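Local atomic coordinates of endo-beta-N-acetylglucosaminidase F1 (Bacteroides thetaiotaomicron VPI-5482, PDB entry 6TCV), a protein that probably cleaves high-mannose N-glycans between the two core N-acetylglucosamines, as endo-beta-N-acetylglucosaminidases do. Residues D228-T232 against L233-L237; A273-C276 against K277-L281; A409-G412 against S413-R417. The protein carries 2 engineered substitutions. All coordinates share one frame; numbering follows the deposited sequence. Where two conformers were deposited one is given.

In the fold
Each contact lies on a helix or its end, with a buried flank and another facing solvent. Contact 2 is nearest the centre of the chain, at the end of helix 262-278 in a beta-alpha-beta unit. Contact 1, a kink between two short helical turns, touches it: Gln235 meets the backbone at Asn280, and Leu234 packs on Leu281. Contact 3, on helix 411-416, is outlying; its centre lies about 25 Å from that of contact 1 and about 32 Å from that of contact 2. Chemistry follows place: amide and backbone bonds dominate contact 1, a capped helix end beside two tyrosines marks contact 2, and an edge-to-face aromatic pair is the main side-chain feature of contact 3.

Contact 1. Residues D228-T232 against L233-L237; sequences DNNET and LLQPL
Asn230 and Gln235 lie side by side, and the carboxamide NE2 of Gln235 gives a hydrogen bond to Asn230 OD1 at 3.1 Å in one of two modelled Asn230 conformers. A chi1 of 77° sets Asn230 CG between the backbone N and the carbonyl carbon, and Gln235 bends at chi2, bringing NE2 beside OD1. The amide planes stand 85° apart, and the donor arrives tilted from the carbonyl plane. The backbone oxygen Asn230 O is gripped twice, by Leu234 N at 2.9 Å and by Gln235 N at 2.8 Å, the second nearly straight at 170°. Leu234 CD1 rests 3.6 Å from Asn230 CB. Pro236, which follows Gln235, has no N-H to offer, which suits the first turn of helix 235-238; its CD sits 3.4 Å from Glu231 O. In the second shell, Asn230 ND2 is held by Leu227 O, while Gln235 bonds from OE1 to Arg238 and from NE2 to Asn280 O. With an alanine at Gln235, Asn230 OD1, Asn280 O and Arg238 would probably each lose this partner, the Asn230 amide keeping its ND2 bond but one restraint fewer. Glutamine, donor and acceptor together, thus ties the kink at Leu234, between helices 230-233 and 235-238, to the end of helix 262-278 at Asn280.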
loop_
_atom_site.group_PDB
_atom_site.type_symbol
_atom_site.label_atom_id
_atom_site.label_comp_id
_atom_site.label_asym_id
_atom_site.label_seq_id
_atom_site.Cartn_x
_atom_site.Cartn_y
_atom_site.Cartn_z
ATOM N N ASP A 228 -12.605 10.163 -11.760
ATOM C CA ASP A 228 -12.795 11.201 -12.763
ATOM C C ASP A 228 -12.300 12.543 -12.250
ATOM O O ASP A 228 -12.059 13.457 -13.064
ATOM C CB ASP A 228 -14.258 11.338 -13.169
ATOM C CG ASP A 228 -14.792 10.139 -13.962
ATOM O OD1 ASP A 228 -13.980 9.332 -14.431
ATOM O OD2 ASP A 228 -16.043 10.119 -14.104
ATOM N N ASN A 229 -12.461 12.794 -10.941
ATOM C CA ASN A 229 -12.091 14.046 -10.269
ATOM C C ASN A 229 -10.863 13.899 -9.391
ATOM O O ASN A 229 -10.752 14.527 -8.326
ATOM C CB ASN A 229 -13.296 14.616 -9.525
ATOM C CG ASN A 229 -14.360 15.081 -10.490
ATOM O OD1 ASN A 229 -14.282 16.194 -11.014
ATOM N ND2 ASN A 229 -15.328 14.240 -10.772
ATOM N N ASN A 230 -9.910 13.045 -9.788
ATOM C CA ASN A 230 -8.829 12.713 -8.860
ATOM C C ASN A 230 -7.931 13.909 -8.575
ATOM O O ASN A 230 -7.426 14.007 -7.450
ATOM C CB ASN A 230 -8.036 11.453 -9.255
ATOM C CG ASN A 230 -7.080 11.688 -10.369
ATOM O OD1 ASN A 230 -5.941 12.146 -10.153
ATOM N ND2 ASN A 230 -7.506 11.362 -11.595
ATOM N N GLU A 231 -7.734 14.823 -9.531
ATOM C CA GLU A 231 -6.883 15.966 -9.246
ATOM C C GLU A 231 -7.428 16.799 -8.106
ATOM O O GLU A 231 -6.645 17.311 -7.303
ATOM C CB GLU A 231 -6.658 16.830 -10.494
ATOM C CG GLU A 231 -5.885 16.029 -11.559
ATOM C CD GLU A 231 -5.744 16.742 -12.897
ATOM O OE1 GLU A 231 -6.211 17.881 -13.020
ATOM O OE2 GLU A 231 -5.147 16.160 -13.828
ATOM N N THR A 232 -8.734 16.966 -7.985
ATOM C CA THR A 232 -9.235 17.795 -6.897
ATOM C C THR A 232 -9.599 17.026 -5.654
ATOM O O THR A 232 -9.614 17.640 -4.586
ATOM C CB THR A 232 -10.390 18.644 -7.330
ATOM O OG1 THR A 232 -11.405 17.811 -7.802
ATOM C CG2 THR A 232 -9.993 19.543 -8.511
ATOM N N LEU A 233 -9.918 15.733 -5.741
ATOM C CA LEU A 233 -10.398 14.984 -4.594
ATOM C C LEU A 233 -9.438 13.920 -4.053
ATOM O O LEU A 233 -9.634 13.467 -2.924
ATOM C CB LEU A 233 -11.766 14.336 -4.903
ATOM C CG LEU A 233 -12.834 15.368 -5.219
ATOM C CD1 LEU A 233 -14.132 14.607 -5.592
ATOM C CD2 LEU A 233 -13.138 16.279 -4.055
ATOM N N LEU A 234 -8.357 13.585 -4.772
ATOM C CA LEU A 234 -7.418 12.555 -4.318
ATOM C C LEU A 234 -5.983 13.068 -4.294
ATOM O O LEU A 234 -5.275 12.914 -3.296
ATOM C CB LEU A 234 -7.462 11.308 -5.221
ATOM C CG LEU A 234 -8.821 10.679 -5.343
ATOM C CD1 LEU A 234 -8.723 9.480 -6.292
ATOM C CD2 LEU A 234 -9.358 10.217 -4.027
ATOM N N GLN A 235 -5.551 13.751 -5.332
ATOM C CA GLN A 235 -4.167 14.223 -5.398
ATOM C C GLN A 235 -3.800 15.186 -4.278
ATOM O O GLN A 235 -2.607 15.201 -3.890
ATOM C CB GLN A 235 -3.861 14.812 -6.781
ATOM C CG GLN A 235 -3.987 13.793 -7.925
ATOM C CD GLN A 235 -3.159 12.532 -7.795
ATOM O OE1 GLN A 235 -2.036 12.589 -7.327
ATOM N NE2 GLN A 235 -3.735 11.382 -8.107
ATOM N N PRO A 236 -4.716 15.997 -3.705
ATOM C CA PRO A 236 -4.286 16.852 -2.572
ATOM C C PRO A 236 -3.751 16.034 -1.413
ATOM O O PRO A 236 -2.917 16.521 -0.647
ATOM C CB PRO A 236 -5.558 17.627 -2.195
ATOM C CG PRO A 236 -6.358 17.651 -3.489
ATOM C CD PRO A 236 -6.093 16.303 -4.130
ATOM N N LEU A 237 -4.222 14.810 -1.236
ATOM C CA LEU A 237 -3.679 13.932 -0.217
ATOM C C LEU A 237 -2.282 13.456 -0.567
ATOM O O LEU A 237 -1.382 13.427 0.282
ATOM C CB LEU A 237 -4.575 12.748 0.008
ATOM C CG LEU A 237 -6.044 13.014 0.310
ATOM C CD1 LEU A 237 -6.795 11.698 0.488
ATOM C CD2 LEU A 237 -6.114 13.893 1.546
#

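Contact 2. Residues A273-C276 against K277-L281; sequences AQYC and KAYNL
Tyr275 and Tyr279, one helical turn apart, are brought together by their first torsions: Tyr275 has a chi1 of -92°, swung well past the usual staggered value, while the CG of Tyr279 stands opposite its own carbonyl carbon, beside the backbone N. These torsions set the side chains side by side, pointing the same way, with ring centroids 5.8 Å apart and planes at 45°, an oblique pairing. Their closest approach is Tyr275 CD2 to Tyr279 CE2, 3.7 Å. The Tyr279 ring also leans on the backbone, its CD2 lying 3.4 Å from Tyr275 O, which accepts the bond from Tyr279 N at 3.0 Å. Outward, Tyr279 packs on Gln224 and Leu227 of helix 221-228, and Tyr275 on Cys219.

Here helix 262-278 stops in a Schellman motif. Leu281 N reaches back to Cys276 O at 2.9 Å, almost straight at 171° and in the carbonyl plane, and Asn280 N bonds to Lys277 O at 3.2 Å. Asn280 takes the positive-phi, left-handed conformation usual at the C-prime position of this motif, and asparagine tolerates it better than most residues with a side chain. Leu281 CB comes 4.4 Å from Cys276 CB, the apolar contact that commonly accompanies this motif; both residues are buried, and the small Cys276 also meets Met320 and Lys323. On the exposed flank Gln274 bends round so that NE2 lies 3.5 Å from Ala278 CB, while Lys277 extends away from the contact. The turn leads the chain from helix 262-278 into strand 283-287, within a beta-alpha-beta unit of the barrel fold seen in related endoglycosidases. Capping in this way gives Cys276 O and Lys277 O, at the end of the helix, backbone N-H partners as the chain turns toward that strand.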
loop_
_atom_site.group_PDB
_atom_site.type_symbol
_atom_site.label_atom_id
_atom_site.label_comp_id
_atom_site.label_asym_id
_atom_site.label_seq_id
_atom_site.Cartn_x
_atom_site.Cartn_y
_atom_site.Cartn_z
ATOM N N ALA A 273 -3.141 -2.620 -12.115
ATOM C CA ALA A 273 -1.977 -1.773 -12.249
ATOM C C ALA A 273 -2.259 -0.640 -13.206
ATOM O O ALA A 273 -1.762 0.477 -13.021
ATOM C CB ALA A 273 -0.772 -2.609 -12.690
ATOM N N GLN A 274 -2.996 -0.909 -14.303
ATOM C CA GLN A 274 -3.307 0.147 -15.263
ATOM C C GLN A 274 -4.149 1.223 -14.607
ATOM O O GLN A 274 -3.921 2.414 -14.855
ATOM C CB GLN A 274 -4.044 -0.487 -16.452
ATOM C CG GLN A 274 -4.231 0.483 -17.601
ATOM C CD GLN A 274 -5.397 1.395 -17.465
ATOM O OE1 GLN A 274 -6.428 1.007 -16.949
ATOM N NE2 GLN A 274 -5.247 2.631 -17.967
ATOM N N TYR A 275 -5.118 0.836 -13.789
ATOM C CA TYR A 275 -5.900 1.840 -13.044
ATOM C C TYR A 275 -4.988 2.691 -12.160
ATOM O O TYR A 275 -5.128 3.914 -12.090
ATOM C CB TYR A 275 -6.988 1.176 -12.163
ATOM C CG TYR A 275 -8.321 1.029 -12.827
ATOM C CD1 TYR A 275 -8.534 0.053 -13.762
ATOM C CD2 TYR A 275 -9.382 1.866 -12.467
ATOM C CE1 TYR A 275 -9.770 -0.073 -14.397
ATOM C CE2 TYR A 275 -10.589 1.747 -13.067
ATOM C CZ TYR A 275 -10.773 0.778 -14.010
ATOM O OH TYR A 275 -12.013 0.626 -14.649
ATOM N N CYS A 276 -4.046 2.056 -11.462
ATOM C CA CYS A 276 -3.190 2.799 -10.539
ATOM C C CYS A 276 -2.269 3.723 -11.287
ATOM O O CYS A 276 -1.911 4.796 -10.760
ATOM C CB CYS A 276 -2.421 1.804 -9.637
ATOM S SG CYS A 276 -3.457 0.958 -8.434
ATOM N N LYS A 277 -1.847 3.361 -12.483
ATOM C CA LYS A 277 -1.037 4.240 -13.301
ATOM C C LYS A 277 -1.883 5.386 -13.863
ATOM O O LYS A 277 -1.522 6.567 -13.762
ATOM C CB LYS A 277 -0.407 3.429 -14.447
ATOM C CG LYS A 277 0.518 4.259 -15.324
ATOM C CD LYS A 277 1.053 3.410 -16.457
ATOM C CE LYS A 277 1.526 4.235 -17.633
ATOM N NZ LYS A 277 2.827 4.819 -17.275
ATOM N N ALA A 278 -3.020 5.079 -14.458
ATOM C CA ALA A 278 -3.822 6.104 -15.140
ATOM C C ALA A 278 -4.311 7.162 -14.184
ATOM O O ALA A 278 -4.397 8.339 -14.556
ATOM C CB ALA A 278 -5.007 5.429 -15.860
ATOM N N TYR A 279 -4.670 6.776 -12.974
ATOM C CA TYR A 279 -5.236 7.701 -12.000
ATOM C C TYR A 279 -4.206 8.157 -10.968
ATOM O O TYR A 279 -4.559 8.871 -10.022
ATOM C CB TYR A 279 -6.484 7.158 -11.341
ATOM C CG TYR A 279 -7.611 6.888 -12.328
ATOM C CD1 TYR A 279 -8.256 7.961 -12.966
ATOM C CD2 TYR A 279 -8.014 5.614 -12.677
ATOM C CE1 TYR A 279 -9.308 7.751 -13.846
ATOM C CE2 TYR A 279 -9.088 5.406 -13.598
ATOM C CZ TYR A 279 -9.691 6.476 -14.164
ATOM O OH TYR A 279 -10.733 6.253 -15.041
ATOM N N ASN A 280 -2.944 7.789 -11.162
ATOM C CA ASN A 280 -1.841 8.245 -10.303
ATOM C C ASN A 280 -2.150 7.925 -8.835
ATOM O O ASN A 280 -2.244 8.819 -7.970
ATOM C CB ASN A 280 -1.524 9.722 -10.567
ATOM C CG ASN A 280 -0.151 10.160 -10.074
ATOM O OD1 ASN A 280 0.744 9.369 -9.760
ATOM N ND2 ASN A 280 0.036 11.489 -10.063
ATOM N N LEU A 281 -2.337 6.630 -8.563
ATOM C CA LEU A 281 -2.603 6.101 -7.236
ATOM C C LEU A 281 -1.391 5.319 -6.747
ATOM O O LEU A 281 -0.440 5.077 -7.493
ATOM C CB LEU A 281 -3.849 5.227 -7.204
ATOM C CG LEU A 281 -5.099 5.870 -7.816
ATOM C CD1 LEU A 281 -6.245 4.894 -7.708
ATOM C CD2 LEU A 281 -5.424 7.174 -7.038
#

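Contact 3. Residues A409-G412 against S413-R417; sequences AKYG and SVFSR
Phe415 points the edge of its ring at the face of Tyr411 in a T-shaped pair, with planes at 76° and centroids 5.3 Å apart. The touching atom is Phe415 CE1, 3.8 Å from Tyr411 CG and offset toward the rim of that ring. The next atom along the edge, Phe415 CD1, lies 3.3 Å from Tyr411 O, close to the phenylalanine ring plane; the same oxygen accepts Phe415 N at 2.9 Å. This flank is buried: Phe187 stacks on Phe415 and meets Tyr411 edge-to-face, and Tyr411 OH is bonded to Ser186 OG, so a tyrosine can sit among apolar rings with its hydroxyl satisfied. Val414, beta-branched and compact, adds CG2 at 3.4 Å from Lys410 O.

The pair, four residues apart, occupies one side of the short helix 411-416, which follows strand 400-404, the last in sequence of the barrel-like sheet, where it pairs in parallel with the first strand, 169-175. Around the other side, small residues face solvent. Gly412 has no side chain, and its O simply receives Ser416 N at 3.0 Å. In one of two Ser416 conformers, a chi1 of 80° puts OG between the backbone N and the carbonyl carbon, where it gives a hydrogen bond to Ser413 O at 2.8 Å. Arg417 N reaches that oxygen from the same face. Lys410 is the N-cap residue, and its side chain lies about 5 Å from a bound mannose.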
loop_
_atom_site.group_PDB
_atom_site.type_symbol
_atom_site.label_atom_id
_atom_site.label_comp_id
_atom_site.label_asym_id
_atom_site.label_seq_id
_atom_site.Cartn_x
_atom_site.Cartn_y
_atom_site.Cartn_z
ATOM N N ALA A 409 -19.947 13.021 10.899
ATOM C CA ALA A 409 -21.001 12.980 11.898
ATOM C C ALA A 409 -20.639 12.163 13.126
ATOM O O ALA A 409 -21.296 12.311 14.173
ATOM C CB ALA A 409 -22.325 12.501 11.300
ATOM N N LYS A 410 -19.687 11.244 12.989
ATOM C CA LYS A 410 -19.257 10.409 14.097
ATOM C C LYS A 410 -17.870 10.780 14.582
ATOM O O LYS A 410 -17.231 10.008 15.314
ATOM C CB LYS A 410 -19.318 8.911 13.763
ATOM C CG LYS A 410 -20.714 8.447 13.392
ATOM C CD LYS A 410 -20.786 6.937 13.191
ATOM C CE LYS A 410 -22.205 6.492 12.903
ATOM N NZ LYS A 410 -23.078 6.596 14.101
ATOM N N TYR A 411 -17.378 11.983 14.271
ATOM C CA TYR A 411 -16.025 12.337 14.688
ATOM C C TYR A 411 -15.886 12.341 16.208
ATOM O O TYR A 411 -14.794 12.063 16.701
ATOM C CB TYR A 411 -15.618 13.698 14.127
ATOM C CG TYR A 411 -14.992 13.708 12.729
ATOM C CD1 TYR A 411 -14.809 12.553 11.997
ATOM C CD2 TYR A 411 -14.534 14.892 12.189
ATOM C CE1 TYR A 411 -14.176 12.568 10.737
ATOM C CE2 TYR A 411 -13.921 14.912 10.939
ATOM C CZ TYR A 411 -13.792 13.762 10.222
ATOM O OH TYR A 411 -13.193 13.776 8.964
ATOM N N GLY A 412 -16.905 12.677 16.981
ATOM C CA GLY A 412 -16.753 12.586 18.414
ATOM C C GLY A 412 -16.341 11.191 18.860
ATOM O O GLY A 412 -15.444 11.004 19.692
ATOM N N SER A 413 -17.032 10.175 18.333
ATOM C CA SER A 413 -16.674 8.783 18.621
ATOM C C SER A 413 -15.288 8.434 18.093
ATOM O O SER A 413 -14.462 7.843 18.823
ATOM C CB SER A 413 -17.720 7.873 17.942
ATOM O OG SER A 413 -17.402 6.523 18.162
ATOM N N VAL A 414 -15.033 8.745 16.825
ATOM C CA VAL A 414 -13.760 8.366 16.210
ATOM C C VAL A 414 -12.590 8.946 17.009
ATOM O O VAL A 414 -11.638 8.240 17.365
ATOM C CB VAL A 414 -13.711 8.814 14.737
ATOM C CG1 VAL A 414 -12.340 8.553 14.114
ATOM C CG2 VAL A 414 -14.792 8.143 13.914
ATOM N N PHE A 415 -12.636 10.256 17.286
ATOM C CA PHE A 415 -11.516 10.882 17.951
ATOM C C PHE A 415 -11.416 10.465 19.410
ATOM O O PHE A 415 -10.304 10.414 19.969
ATOM C CB PHE A 415 -11.582 12.402 17.804
ATOM C CG PHE A 415 -11.084 12.868 16.442
ATOM C CD1 PHE A 415 -11.923 12.889 15.315
ATOM C CD2 PHE A 415 -9.730 13.213 16.256
ATOM C CE1 PHE A 415 -11.498 13.264 14.076
ATOM C CE2 PHE A 415 -9.275 13.608 15.012
ATOM C CZ PHE A 415 -10.143 13.639 13.929
ATOM N N SER A 416 -12.542 10.159 20.066
ATOM C CA SER A 416 -12.462 9.609 21.415
ATOM C C SER A 416 -11.582 8.362 21.416
ATOM O O SER A 416 -10.773 8.167 22.336
ATOM C CB SER A 416 -13.860 9.329 22.013
ATOM O OG SER A 416 -14.483 8.120 21.570
ATOM N N ARG A 417 -11.681 7.549 20.369
ATOM C CA ARG A 417 -10.968 6.295 20.290
ATOM C C ARG A 417 -9.519 6.473 19.881
ATOM O O ARG A 417 -8.768 5.481 19.894
ATOM C CB ARG A 417 -11.699 5.348 19.329
ATOM C CG ARG A 417 -13.095 4.995 19.798
ATOM C CD ARG A 417 -13.869 4.305 18.698
ATOM N NE ARG A 417 -13.324 2.958 18.444
ATOM C CZ ARG A 417 -13.798 2.152 17.496
ATOM N NH1 ARG A 417 -14.788 2.580 16.725
ATOM N NH2 ARG A 417 -13.294 0.947 17.352
#